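Local coordinates for class II aldolase/adducin domain protein (Pseudomonas syringae pv. phaseolicola 1448A, PDB 3OCR), which is of unsettled function but belongs to the class II aldolase/adducin family, whose members include metal-dependent lyases and actin-binding adducins, at residues F229-R232 / E233-A236; Q220-G223 / N224-V228; L102-Y106 / A107-I111; W50-H53 / I54-F58. All blocks are in the same frame, centred on the assembly; numbering follows the deposited sequence. Where two conformers were deposited one is given.

Contact 1. Residues F229-R232 / E233-A236; sequences FPPR and EVIA
Val234 fills the shallow hollow made by two consecutive prolines. Its CG2 methyl sits against the ring edge of Pro231, 3.6 Å from CD, and the two side chains cross at a slant. CG1, the other branch, is turned toward Pro230 and reaches CB at 4.2 Å, so the forked valine straddles the Pro-Pro step. Ile235 fits in one residue later: its CD1 comes to 4.2 Å from CB of Pro230, and Pro145 and Ile151 of the same chain also pack on the isoleucine. One of the two modelled positions of Glu233, bent at chi2, brings its carboxylate near CB of Pro231.

Pro231 is the N-cap of helix 232-243. Its carbonyl O accepts a nearly straight bond from Ile235 N at 3.2 Å, in the carbonyl plane, and a weak, bent one from Val234 N. The next helical bond, Ala236 N to Arg232 O, is well formed at 2.8 Å. Pro231 thus serves the helix entry twice, its carbonyl starting the helical bonding while its ring packs on Val234: the first turn is joined to the residues before it partly by backbone bonds and partly by apolar contact.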
ATOM      1  N   PHE A 229       4.687 -23.468  11.902  1.00 27.27           N
ATOM      2  CA  PHE A 229       4.970 -24.366  10.789  1.00 28.22           C
ATOM      3  C   PHE A 229       4.091 -25.608  10.943  1.00 28.07           C
ATOM      4  O   PHE A 229       4.299 -26.396  11.891  1.00 27.65           O
ATOM      5  CB  PHE A 229       6.457 -24.774  10.815  1.00 29.87           C
ATOM      6  CG  PHE A 229       7.410 -23.641  10.520  1.00 32.87           C
ATOM      7  CD1 PHE A 229       7.941 -23.485   9.242  1.00 36.26           C
ATOM      8  CD2 PHE A 229       7.769 -22.729  11.513  1.00 34.85           C
ATOM      9  CE1 PHE A 229       8.815 -22.427   8.962  1.00 37.21           C
ATOM     10  CE2 PHE A 229       8.645 -21.669  11.235  1.00 35.92           C
ATOM     11  CZ  PHE A 229       9.168 -21.519   9.967  1.00 35.94           C
ATOM     12  N   PRO A 230       3.104 -25.793  10.035  1.00 27.84           N
ATOM     13  CA  PRO A 230       2.312 -27.031  10.058  1.00 28.22           C
ATOM     14  C   PRO A 230       3.217 -28.265   9.967  1.00 29.04           C
ATOM     15  O   PRO A 230       4.345 -28.163   9.465  1.00 28.13           O
ATOM     16  CB  PRO A 230       1.453 -26.918   8.785  1.00 28.28           C
ATOM     17  CG  PRO A 230       1.367 -25.461   8.522  1.00 26.69           C
ATOM     18  CD  PRO A 230       2.700 -24.916   8.911  1.00 27.37           C
ATOM     19  N   PRO A 231       2.733 -29.430  10.437  1.00 30.71           N
ATOM     20  CA  PRO A 231       3.592 -30.607  10.479  1.00 31.48           C
ATOM     21  C   PRO A 231       3.939 -31.058   9.072  1.00 31.70           C
ATOM     22  O   PRO A 231       3.254 -30.685   8.101  1.00 30.19           O
ATOM     23  CB  PRO A 231       2.734 -31.663  11.197  1.00 32.08           C
ATOM     24  CG  PRO A 231       1.558 -30.947  11.728  1.00 31.82           C
ATOM     25  CD  PRO A 231       1.364 -29.740  10.877  1.00 30.69           C
ATOM     26  N   ARG A 232       5.027 -31.809   8.974  1.00 32.94           N
ATOM     27  CA  ARG A 232       5.552 -32.294   7.694  1.00 35.19           C
ATOM     28  C   ARG A 232       4.503 -33.066   6.880  1.00 35.06           C
ATOM     29  O   ARG A 232       4.403 -32.874   5.660  1.00 35.40           O
ATOM     30  CB  ARG A 232       6.813 -33.146   7.930  1.00 36.29           C
ATOM     31  CG  ARG A 232       8.017 -32.328   8.420  1.00 40.80           C
ATOM     32  CD  ARG A 232       8.961 -31.947   7.264  1.00 48.69           C
ATOM     33  NE  ARG A 232       9.715 -30.703   7.481  1.00 53.62           N
ATOM     34  CZ  ARG A 232      10.786 -30.569   8.269  1.00 56.45           C
ATOM     35  NH1 ARG A 232      11.271 -31.594   8.970  1.00 56.86           N
ATOM     36  NH2 ARG A 232      11.373 -29.381   8.369  1.00 58.33           N
ATOM     37  N   GLU A 233       3.731 -33.918   7.557  0.50 35.14           N
ATOM     38  CA  GLU A 233       2.677 -34.708   6.909  0.50 35.15           C
ATOM     39  C   GLU A 233       1.651 -33.813   6.217  0.50 34.13           C
ATOM     40  O   GLU A 233       1.186 -34.126   5.117  0.50 33.91           O
ATOM     41  CB  GLU A 233       1.982 -35.611   7.921  0.50 35.80           C
ATOM     42  CG  GLU A 233       2.941 -36.273   8.908  0.50 37.65           C
ATOM     43  CD  GLU A 233       3.240 -35.379  10.087  0.50 38.88           C
ATOM     44  OE1 GLU A 233       2.406 -35.350  11.019  0.50 40.88           O
ATOM     45  OE2 GLU A 233       4.294 -34.705  10.079  0.50 37.23           O
ATOM     46  N   VAL A 234       1.317 -32.695   6.863  1.00 33.08           N
ATOM     47  CA  VAL A 234       0.338 -31.744   6.307  1.00 31.38           C
ATOM     48  C   VAL A 234       0.887 -31.075   5.046  1.00 30.53           C
ATOM     49  O   VAL A 234       0.166 -30.914   4.054  1.00 30.20           O
ATOM     50  CB  VAL A 234      -0.104 -30.701   7.358  1.00 31.02           C
ATOM     51  CG1 VAL A 234      -1.001 -29.630   6.724  1.00 30.10           C
ATOM     52  CG2 VAL A 234      -0.800 -31.394   8.526  1.00 30.32           C
ATOM     53  N   ILE A 235       2.162 -30.686   5.094  1.00 30.46           N
ATOM     54  CA  ILE A 235       2.869 -30.136   3.924  1.00 30.77           C
ATOM     55  C   ILE A 235       2.816 -31.177   2.798  1.00 31.42           C
ATOM     56  O   ILE A 235       2.403 -30.860   1.667  1.00 31.32           O
ATOM     57  CB  ILE A 235       4.358 -29.768   4.262  1.00 30.91           C
ATOM     58  CG1 ILE A 235       4.453 -28.761   5.423  1.00 31.43           C
ATOM     59  CG2 ILE A 235       5.153 -29.316   3.015  1.00 29.45           C
ATOM     60  CD1 ILE A 235       3.645 -27.586   5.244  1.00 34.63           C
ATOM     61  N   ALA A 236       3.190 -32.408   3.139  1.00 31.54           N
ATOM     62  CA  ALA A 236       3.161 -33.550   2.192  1.00 33.84           C
ATOM     63  C   ALA A 236       1.808 -33.768   1.522  1.00 34.35           C
ATOM     64  O   ALA A 236       1.749 -33.959   0.307  1.00 34.65           O
ATOM     65  CB  ALA A 236       3.601 -34.816   2.863  1.00 33.68           C
TER

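Contact 2. Residues Q220-G223 / N224-V228; sequences QSAG and NAELV
Gln220 and Asn224 lie side by side and join through their amides: NE2 of Gln220 gives a hydrogen to OD1 of Asn224 at 3.1 Å, with an N-H...O angle of 162°. The donor lies in the carbonyl plane on a lone pair of OD1, the acceptor is close to the plane of the glutamine amide, and the two amide planes are nearly coplanar, 23° apart. The chi1 of 81° sets Gln220 CG between its own N and carbonyl carbon, and the chain then runs extended alongside the asparagine. At the other end of the amide, OE1 takes a bond from NE2 of Gln139 in the same chain, which fixes which way round the amide sits.

Gly223 N reaches back to Gln220 O at 2.6 Å, and Gly223 O in turn receives Glu226 N at 3.2 Å, a straight bond that arrives well above the carbonyl plane. The positive phi of Gly223 suits glycine. Leu227 N goes to Asn224 O; this bond and that of Glu226 N each span three residues round the short 3-10 turn 224-226. Farther out, a water donates both to Ala222 O at 2.8 Å and to Glu226 OE2 at 3.0 Å, while Glu226 CG rests on Ala222 CB.

A second subunit bonds to Leu227 and Val228, and Ala222 of a third touches Gln220 and Asn224. Within the chain, Leu144 packs on Gln220, Asn224 and Leu227, and the whole turn forms the linker that leaves helix 199-219 and heads for helix 232-243.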
ATOM      1  N   GLN A 220       5.972 -12.708   8.750  1.00 19.27           N
ATOM      2  CA  GLN A 220       7.250 -12.740   9.457  1.00 19.94           C
ATOM      3  C   GLN A 220       7.629 -11.387  10.132  1.00 19.99           C
ATOM      4  O   GLN A 220       8.740 -11.246  10.683  1.00 20.38           O
ATOM      5  CB  GLN A 220       8.351 -13.238   8.504  1.00 20.45           C
ATOM      6  CG  GLN A 220       8.870 -12.142   7.582  1.00 20.59           C
ATOM      7  CD  GLN A 220       9.671 -12.671   6.378  1.00 22.97           C
ATOM      8  OE1 GLN A 220       9.721 -12.000   5.347  1.00 24.46           O
ATOM      9  NE2 GLN A 220      10.308 -13.842   6.515  1.00 20.23           N
ATOM     10  N   SER A 221       6.729 -10.404  10.121  0.50 19.61           N
ATOM     11  CA  SER A 221       7.057  -9.071  10.677  0.50 19.58           C
ATOM     12  C   SER A 221       7.579  -9.055  12.128  0.50 19.96           C
ATOM     13  O   SER A 221       8.298  -8.135  12.516  0.50 19.91           O
ATOM     14  CB  SER A 221       5.872  -8.140  10.563  0.50 19.67           C
ATOM     15  OG  SER A 221       5.367  -8.220   9.263  0.50 18.91           O
ATOM     16  N   ALA A 222       7.203 -10.050  12.927  1.00 20.47           N
ATOM     17  CA  ALA A 222       7.818 -10.190  14.268  1.00 20.45           C
ATOM     18  C   ALA A 222       8.938 -11.192  14.340  1.00 21.18           C
ATOM     19  O   ALA A 222       9.367 -11.541  15.441  1.00 22.44           O
ATOM     20  CB  ALA A 222       6.771 -10.479  15.362  1.00 20.49           C
ATOM     21  N   GLY A 223       9.464 -11.624  13.198  1.00 21.84           N
ATOM     22  CA  GLY A 223      10.533 -12.627  13.209  1.00 22.59           C
ATOM     23  C   GLY A 223      10.003 -13.994  12.808  1.00 22.65           C
ATOM     24  O   GLY A 223       8.833 -14.328  13.052  1.00 22.12           O
ATOM     25  N   ASN A 224      10.869 -14.786  12.190  1.00 23.34           N
ATOM     26  CA  ASN A 224      10.519 -16.160  11.815  1.00 24.11           C
ATOM     27  C   ASN A 224      10.184 -17.041  13.044  1.00 25.13           C
ATOM     28  O   ASN A 224       9.367 -17.967  12.963  1.00 25.26           O
ATOM     29  CB  ASN A 224      11.644 -16.761  10.936  1.00 23.74           C
ATOM     30  CG  ASN A 224      11.622 -16.238   9.501  1.00 23.95           C
ATOM     31  OD1 ASN A 224      10.732 -15.471   9.111  1.00 24.11           O
ATOM     32  ND2 ASN A 224      12.611 -16.668   8.689  1.00 25.33           N
ATOM     33  N   ALA A 225      10.777 -16.719  14.195  1.00 26.39           N
ATOM     34  CA  ALA A 225      10.518 -17.489  15.414  1.00 27.63           C
ATOM     35  C   ALA A 225       9.059 -17.399  15.926  1.00 27.88           C
ATOM     36  O   ALA A 225       8.652 -18.197  16.742  1.00 28.04           O
ATOM     37  CB  ALA A 225      11.503 -17.110  16.512  1.00 28.06           C
ATOM     38  N   GLU A 226       8.268 -16.453  15.414  1.00 28.00           N
ATOM     39  CA  GLU A 226       6.861 -16.367  15.821  1.00 27.21           C
ATOM     40  C   GLU A 226       5.941 -17.219  14.940  1.00 26.62           C
ATOM     41  O   GLU A 226       4.735 -17.344  15.208  1.00 26.16           O
ATOM     42  CB  GLU A 226       6.395 -14.907  15.838  1.00 28.32           C
ATOM     43  CG  GLU A 226       7.192 -14.030  16.787  1.00 29.96           C
ATOM     44  CD  GLU A 226       6.834 -14.267  18.263  1.00 33.72           C
ATOM     45  OE1 GLU A 226       5.972 -15.140  18.561  1.00 34.89           O
ATOM     46  OE2 GLU A 226       7.408 -13.568  19.124  1.00 36.05           O
ATOM     47  N   LEU A 227       6.515 -17.816  13.897  1.00 25.56           N
ATOM     48  CA  LEU A 227       5.723 -18.504  12.896  1.00 25.12           C
ATOM     49  C   LEU A 227       5.293 -19.892  13.333  1.00 25.03           C
ATOM     50  O   LEU A 227       6.035 -20.587  14.042  1.00 24.83           O
ATOM     51  CB  LEU A 227       6.482 -18.567  11.568  1.00 24.91           C
ATOM     52  CG  LEU A 227       6.808 -17.243  10.886  1.00 23.93           C
ATOM     53  CD1 LEU A 227       7.692 -17.510   9.698  1.00 25.49           C
ATOM     54  CD2 LEU A 227       5.559 -16.532  10.437  1.00 22.89           C
ATOM     55  N   VAL A 228       4.080 -20.268  12.950  1.00 24.94           N
ATOM     56  CA  VAL A 228       3.621 -21.662  13.086  1.00 25.50           C
ATOM     57  C   VAL A 228       3.898 -22.405  11.785  1.00 25.48           C
ATOM     58  O   VAL A 228       3.388 -22.043  10.717  1.00 24.46           O
ATOM     59  CB  VAL A 228       2.093 -21.793  13.379  1.00 25.18           C
ATOM     60  CG1 VAL A 228       1.680 -23.258  13.433  1.00 25.34           C
ATOM     61  CG2 VAL A 228       1.723 -21.132  14.648  1.00 27.31           C
TER
HETATM   62  O   HOH W   1       8.857 -11.154  18.171  1.00 23.90           O

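Contact 3. Residues L102-Y106 / A107-I111; sequences LGINY and AGYVI
Asn105 turns its side chain back over the backbone that follows it. From CB the chain runs to CG, whose setting anti to the backbone N (chi1 178°) carries the amide toward Gly108 N, 3.5 Å from CG. At the tip, OD1 accepts the N-H of Gly108 at 3.0 Å; the hydrogen points well at the oxygen (158°), but the donor sits far above the carbonyl plane and misses the lone pairs. OD1 also has Ala107 CB nearby. The other branch, ND2, lies 3.9 Å from Gly108 CA, where the glycine has no side chain. The Asn105 side chain also touches His57 and Phe74 of the same chain.

One step further, Tyr109 N has two weak bonds, to Asn105 O at 3.2 Å and to Tyr106 O at 3.4 Å. Ile104 supplies the apolar part: its CD1 reaches Tyr109 CB at 3.9 Å, with Val89 and Ile71 of the sheet packing on both residues.

The asparagine amide thus takes up an N-H in the irregular turn leading into helix 110-118, where the backbone bonds to Tyr109 N are weak. The entry to the helix combines one side-chain acceptor with these weak backbone bonds and an apolar contact, an economy of polar and greasy pieces in a stretch that has not yet settled into regular helical bonding.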
ATOM      1  N   LEU A 102      12.408  -0.709 -32.535  1.00 40.54           N
ATOM      2  CA  LEU A 102      13.110  -0.439 -31.267  1.00 38.86           C
ATOM      3  C   LEU A 102      14.054  -1.557 -30.859  1.00 37.51           C
ATOM      4  O   LEU A 102      14.876  -1.387 -29.966  1.00 37.17           O
ATOM      5  CB  LEU A 102      12.120  -0.186 -30.122  1.00 38.45           C
ATOM      6  CG  LEU A 102      11.194   1.034 -30.187  1.00 38.97           C
ATOM      7  CD1 LEU A 102      10.123   0.948 -29.102  1.00 38.85           C
ATOM      8  CD2 LEU A 102      11.976   2.341 -30.075  1.00 39.08           C
ATOM      9  N   GLY A 103      13.912  -2.712 -31.495  1.00 36.82           N
ATOM     10  CA  GLY A 103      14.671  -3.896 -31.110  1.00 35.27           C
ATOM     11  C   GLY A 103      14.323  -4.335 -29.707  1.00 34.38           C
ATOM     12  O   GLY A 103      13.263  -3.980 -29.171  1.00 34.47           O
ATOM     13  N   ILE A 104      15.214  -5.108 -29.101  1.00 33.39           N
ATOM     14  CA  ILE A 104      14.942  -5.699 -27.803  1.00 32.71           C
ATOM     15  C   ILE A 104      16.059  -5.359 -26.854  1.00 32.83           C
ATOM     16  O   ILE A 104      17.088  -4.865 -27.263  1.00 32.86           O
ATOM     17  CB  ILE A 104      14.800  -7.265 -27.872  1.00 32.59           C
ATOM     18  CG1 ILE A 104      16.134  -7.945 -28.246  1.00 33.02           C
ATOM     19  CG2 ILE A 104      13.667  -7.664 -28.822  1.00 32.32           C
ATOM     20  CD1 ILE A 104      16.224  -9.453 -27.831  1.00 34.37           C
ATOM     21  N   ASN A 105      15.834  -5.606 -25.577  1.00 33.11           N
ATOM     22  CA  ASN A 105      16.912  -5.561 -24.613  1.00 34.26           C
ATOM     23  C   ASN A 105      17.667  -6.864 -24.743  1.00 34.72           C
ATOM     24  O   ASN A 105      17.276  -7.884 -24.162  1.00 34.29           O
ATOM     25  CB  ASN A 105      16.364  -5.438 -23.200  1.00 34.05           C
ATOM     26  CG  ASN A 105      17.445  -5.445 -22.157  1.00 35.29           C
ATOM     27  OD1 ASN A 105      18.621  -5.663 -22.458  1.00 36.36           O
ATOM     28  ND2 ASN A 105      17.056  -5.191 -20.913  1.00 36.16           N
ATOM     29  N   TYR A 106      18.743  -6.820 -25.512  1.00 35.92           N
ATOM     30  CA  TYR A 106      19.488  -8.023 -25.850  1.00 37.37           C
ATOM     31  C   TYR A 106      20.032  -8.742 -24.610  1.00 37.31           C
ATOM     32  O   TYR A 106      19.976  -9.970 -24.530  1.00 37.72           O
ATOM     33  CB  TYR A 106      20.625  -7.658 -26.787  1.00 38.17           C
ATOM     34  CG  TYR A 106      21.281  -8.808 -27.508  1.00 41.39           C
ATOM     35  CD1 TYR A 106      22.378  -9.477 -26.944  1.00 42.85           C
ATOM     36  CD2 TYR A 106      20.846  -9.192 -28.782  1.00 42.81           C
ATOM     37  CE1 TYR A 106      23.011 -10.508 -27.626  1.00 45.50           C
ATOM     38  CE2 TYR A 106      21.466 -10.228 -29.467  1.00 44.54           C
ATOM     39  CZ  TYR A 106      22.546 -10.879 -28.887  1.00 45.79           C
ATOM     40  OH  TYR A 106      23.158 -11.895 -29.569  1.00 46.80           O
ATOM     41  N   ALA A 107      20.532  -7.978 -23.643  1.00 36.85           N
ATOM     42  CA  ALA A 107      21.108  -8.564 -22.433  1.00 36.75           C
ATOM     43  C   ALA A 107      20.033  -9.158 -21.509  1.00 36.14           C
ATOM     44  O   ALA A 107      20.269 -10.168 -20.835  1.00 36.41           O
ATOM     45  CB  ALA A 107      21.943  -7.525 -21.700  1.00 37.70           C
ATOM     46  N   GLY A 108      18.853  -8.535 -21.485  1.00 34.38           N
ATOM     47  CA  GLY A 108      17.728  -9.039 -20.685  1.00 33.28           C
ATOM     48  C   GLY A 108      17.130 -10.342 -21.213  1.00 32.52           C
ATOM     49  O   GLY A 108      16.457 -11.056 -20.482  1.00 32.47           O
ATOM     50  N   TYR A 109      17.356 -10.630 -22.496  1.00 32.04           N
ATOM     51  CA  TYR A 109      16.832 -11.831 -23.148  1.00 31.22           C
ATOM     52  C   TYR A 109      17.636 -13.114 -22.889  1.00 31.39           C
ATOM     53  O   TYR A 109      17.136 -14.229 -23.103  1.00 31.70           O
ATOM     54  CB  TYR A 109      16.738 -11.592 -24.658  1.00 30.84           C
ATOM     55  CG  TYR A 109      16.234 -12.767 -25.477  1.00 30.34           C
ATOM     56  CD1 TYR A 109      14.913 -13.210 -25.373  1.00 30.75           C
ATOM     57  CD2 TYR A 109      17.071 -13.417 -26.391  1.00 29.77           C
ATOM     58  CE1 TYR A 109      14.440 -14.304 -26.152  1.00 31.27           C
ATOM     59  CE2 TYR A 109      16.608 -14.512 -27.155  1.00 30.13           C
ATOM     60  CZ  TYR A 109      15.295 -14.938 -27.035  1.00 31.01           C
ATOM     61  OH  TYR A 109      14.831 -15.991 -27.812  1.00 33.18           O
ATOM     62  N   VAL A 110      18.877 -12.962 -22.459  1.00 30.87           N
ATOM     63  CA  VAL A 110      19.751 -14.108 -22.234  1.00 30.83           C
ATOM     64  C   VAL A 110      19.163 -15.162 -21.288  1.00 29.95           C
ATOM     65  O   VAL A 110      19.252 -16.361 -21.560  1.00 30.43           O
ATOM     66  CB  VAL A 110      21.136 -13.650 -21.747  1.00 31.24           C
ATOM     67  CG1 VAL A 110      21.971 -14.854 -21.277  1.00 31.85           C
ATOM     68  CG2 VAL A 110      21.866 -12.876 -22.884  1.00 32.32           C
ATOM     69  N   ILE A 111      18.563 -14.731 -20.184  1.00 29.03           N
ATOM     70  CA  ILE A 111      17.948 -15.698 -19.266  1.00 28.59           C
ATOM     71  C   ILE A 111      16.811 -16.485 -19.931  1.00 27.32           C
ATOM     72  O   ILE A 111      16.717 -17.689 -19.778  1.00 27.21           O
ATOM     73  CB  ILE A 111      17.512 -15.055 -17.914  1.00 28.64           C
ATOM     74  CG1 ILE A 111      17.044 -16.150 -16.948  1.00 30.36           C
ATOM     75  CG2 ILE A 111      16.456 -13.933 -18.112  1.00 29.11           C
ATOM     76  CD1 ILE A 111      17.255 -15.804 -15.479  1.00 34.61           C
TER

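Contact 4. Residues W50-H53 / I54-F58; sequences WTDH and IYTHF
Tyr55 lays its ring beside the turn it belongs to, CD2 coming to 3.2 Å from Asp52 O, while Ile54 CG1 sits over one face, 3.7 Å above the plane and offset toward the rim. The Asp52 carboxylate is turned 50° from the tyrosine ring, its OD2 at 3.9 Å from Tyr55 CB. His53 runs alongside Ile54, whose CG2 overlies one face of the imidazole and whose CG1 comes to 3.6 Å from His53 CD2.

Asp52 to Tyr55 is a type II' beta turn, closed by Tyr55 N to Asp52 O at 2.9 Å, with the donor tilted 32° from the carbonyl plane. His53 takes its second position with a phi of 54°. Two waters link its backbone and flanks: one accepts from Asp52 N and donates to His53 O and Tyr55 O, and another links Trp50 O to Thr56 OG1. That hydroxyl itself donates to Tyr55 O at 2.8 Å.

The polar ends look elsewhere. Asp52 OD2 bonds to His129 of its own chain and to His149 of a third subunit, and both His53 NE2 and Tyr55 OH meet His256 of that subunit. The turn therefore stands at a subunit interface, between helix 29-47 and strand 58-61, with Trp50 packing against helix 199-219 and Phe58 against strand 124-128.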
ATOM      1  N   TRP A  50       3.378  -5.851 -10.982  1.00 35.53           N
ATOM      2  CA  TRP A  50       4.530  -6.751 -10.890  1.00 35.24           C
ATOM      3  C   TRP A  50       5.718  -6.218 -11.696  1.00 35.06           C
ATOM      4  O   TRP A  50       6.536  -6.992 -12.165  1.00 35.51           O
ATOM      5  CB  TRP A  50       4.189  -8.171 -11.376  1.00 34.90           C
ATOM      6  CG  TRP A  50       3.042  -8.859 -10.669  1.00 34.91           C
ATOM      7  CD1 TRP A  50       2.632  -8.664  -9.384  1.00 35.55           C
ATOM      8  CD2 TRP A  50       2.186  -9.868 -11.216  1.00 35.41           C
ATOM      9  NE1 TRP A  50       1.566  -9.484  -9.093  1.00 36.53           N
ATOM     10  CE2 TRP A  50       1.269 -10.234 -10.198  1.00 36.37           C
ATOM     11  CE3 TRP A  50       2.100 -10.497 -12.464  1.00 35.11           C
ATOM     12  CZ2 TRP A  50       0.266 -11.198 -10.396  1.00 36.27           C
ATOM     13  CZ3 TRP A  50       1.104 -11.454 -12.667  1.00 36.37           C
ATOM     14  CH2 TRP A  50       0.199 -11.797 -11.632  1.00 36.19           C
ATOM     15  N   THR A  51       5.791  -4.905 -11.874  1.00 35.60           N
ATOM     16  CA  THR A  51       6.710  -4.320 -12.855  1.00 35.77           C
ATOM     17  C   THR A  51       7.873  -3.615 -12.182  1.00 35.39           C
ATOM     18  O   THR A  51       7.778  -3.220 -11.032  1.00 35.49           O
ATOM     19  CB  THR A  51       6.030  -3.258 -13.732  1.00 35.77           C
ATOM     20  OG1 THR A  51       5.479  -2.238 -12.890  1.00 38.12           O
ATOM     21  CG2 THR A  51       4.956  -3.858 -14.597  1.00 35.64           C
ATOM     22  N   ASP A  52       8.944  -3.432 -12.948  1.00 34.93           N
ATOM     23  CA  ASP A  52      10.106  -2.687 -12.517  1.00 35.33           C
ATOM     24  C   ASP A  52      10.459  -1.770 -13.703  1.00 35.34           C
ATOM     25  O   ASP A  52      11.463  -1.951 -14.403  1.00 34.78           O
ATOM     26  CB  ASP A  52      11.219  -3.682 -12.098  1.00 35.19           C
ATOM     27  CG  ASP A  52      12.553  -3.020 -11.843  1.00 35.29           C
ATOM     28  OD1 ASP A  52      12.576  -1.841 -11.444  1.00 34.51           O
ATOM     29  OD2 ASP A  52      13.588  -3.699 -12.027  1.00 35.33           O
ATOM     30  N   HIS A  53       9.574  -0.792 -13.930  1.00 36.00           N
ATOM     31  CA  HIS A  53       9.727   0.191 -15.004  1.00 36.09           C
ATOM     32  C   HIS A  53       9.928  -0.544 -16.329  1.00 35.96           C
ATOM     33  O   HIS A  53       9.098  -1.361 -16.709  1.00 36.10           O
ATOM     34  CB  HIS A  53      10.874   1.171 -14.699  1.00 36.28           C
ATOM     35  CG  HIS A  53      10.854   2.415 -15.539  1.00 37.68           C
ATOM     36  ND1 HIS A  53       9.716   3.180 -15.719  1.00 37.41           N
ATOM     37  CD2 HIS A  53      11.835   3.034 -16.240  1.00 38.01           C
ATOM     38  CE1 HIS A  53       9.998   4.202 -16.507  1.00 37.77           C
ATOM     39  NE2 HIS A  53      11.278   4.143 -16.832  1.00 37.42           N
ATOM     40  N   ILE A  54      11.039  -0.296 -17.011  1.00 35.74           N
ATOM     41  CA  ILE A  54      11.257  -0.914 -18.316  1.00 35.71           C
ATOM     42  C   ILE A  54      12.108  -2.178 -18.275  1.00 35.09           C
ATOM     43  O   ILE A  54      12.524  -2.673 -19.325  1.00 36.03           O
ATOM     44  CB  ILE A  54      11.861   0.079 -19.337  1.00 35.87           C
ATOM     45  CG1 ILE A  54      13.079   0.787 -18.749  1.00 35.83           C
ATOM     46  CG2 ILE A  54      10.802   1.077 -19.791  1.00 36.33           C
ATOM     47  CD1 ILE A  54      14.006   1.388 -19.780  1.00 36.51           C
ATOM     48  N   TYR A  55      12.394  -2.672 -17.078  1.00 33.74           N
ATOM     49  CA  TYR A  55      13.271  -3.807 -16.932  1.00 33.11           C
ATOM     50  C   TYR A  55      12.407  -5.060 -16.692  1.00 32.33           C
ATOM     51  O   TYR A  55      11.191  -4.958 -16.510  1.00 33.33           O
ATOM     52  CB  TYR A  55      14.286  -3.517 -15.830  1.00 33.45           C
ATOM     53  CG  TYR A  55      14.875  -2.124 -16.000  1.00 35.21           C
ATOM     54  CD1 TYR A  55      15.803  -1.863 -17.015  1.00 36.30           C
ATOM     55  CD2 TYR A  55      14.466  -1.057 -15.191  1.00 36.21           C
ATOM     56  CE1 TYR A  55      16.327  -0.588 -17.208  1.00 37.59           C
ATOM     57  CE2 TYR A  55      14.986   0.230 -15.368  1.00 36.92           C
ATOM     58  CZ  TYR A  55      15.917   0.458 -16.392  1.00 37.67           C
ATOM     59  OH  TYR A  55      16.453   1.708 -16.608  1.00 36.66           O
ATOM     60  N   THR A  56      13.020  -6.231 -16.727  1.00 31.74           N
ATOM     61  CA  THR A  56      12.288  -7.516 -16.718  1.00 29.93           C
ATOM     62  C   THR A  56      11.390  -7.764 -17.941  1.00 28.54           C
ATOM     63  O   THR A  56      10.932  -6.845 -18.606  1.00 28.48           O
ATOM     64  CB  THR A  56      11.537  -7.818 -15.380  1.00 30.19           C
ATOM     65  OG1 THR A  56      10.207  -7.279 -15.402  1.00 30.31           O
ATOM     66  CG2 THR A  56      12.333  -7.311 -14.172  1.00 30.99           C
ATOM     67  N   HIS A  57      11.155  -9.043 -18.211  1.00 27.53           N
ATOM     68  CA  HIS A  57      10.633  -9.492 -19.479  1.00 25.89           C
ATOM     69  C   HIS A  57       9.858 -10.782 -19.351  1.00 23.86           C
ATOM     70  O   HIS A  57      10.161 -11.620 -18.487  1.00 23.55           O
ATOM     71  CB  HIS A  57      11.792  -9.724 -20.438  1.00 27.06           C
ATOM     72  CG  HIS A  57      12.666  -8.524 -20.619  1.00 30.60           C
ATOM     73  ND1 HIS A  57      12.316  -7.471 -21.435  1.00 31.64           N
ATOM     74  CD2 HIS A  57      13.858  -8.194 -20.065  1.00 32.32           C
ATOM     75  CE1 HIS A  57      13.256  -6.545 -21.379  1.00 33.66           C
ATOM     76  NE2 HIS A  57      14.201  -6.958 -20.556  1.00 34.07           N
ATOM     77  N   PHE A  58       8.854 -10.921 -20.207  1.00 22.17           N
ATOM     78  CA  PHE A  58       8.122 -12.184 -20.376  1.00 21.59           C
ATOM     79  C   PHE A  58       8.358 -12.685 -21.794  1.00 22.04           C
ATOM     80  O   PHE A  58       8.175 -11.925 -22.744  1.00 22.25           O
ATOM     81  CB  PHE A  58       6.618 -11.969 -20.191  1.00 21.46           C
ATOM     82  CG  PHE A  58       6.211 -11.488 -18.829  1.00 21.21           C
ATOM     83  CD1 PHE A  58       7.067 -11.584 -17.737  1.00 20.96           C
ATOM     84  CD2 PHE A  58       4.921 -11.002 -18.624  1.00 22.78           C
ATOM     85  CE1 PHE A  58       6.668 -11.153 -16.491  1.00 21.84           C
ATOM     86  CE2 PHE A  58       4.515 -10.576 -17.360  1.00 22.27           C
ATOM     87  CZ  PHE A  58       5.402 -10.670 -16.290  1.00 21.86           C
TER
HETATM   88  O   HOH W   2       9.228  -7.009 -12.742  1.00 25.80           O
HETATM   89  O   HOH W   3       8.511  -3.848 -15.734  1.00 37.62           O

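Along the chain the order is contact 4, contact 3, contact 2, contact 1. The first two lie within the family domain, their centres about 12 Å apart, and meet where Asn105 touches His57; contact 4 leads into strand 58-61 and contact 3 into helix 110-118, so both border the central sheet. Contact 2 lies in the linker between helices 199-219 and 232-243, and contact 1 carries it into the second helix; their centres are about 17 Å apart, with Phe229 touching Asn224. Contacts 1 and 3 are about 42 Å apart between centres. Contacts 1 and 2 both meet the second subunit, contacts 2 and 4 the third, so three of the four lie at subunit interfaces of the four-chain assembly.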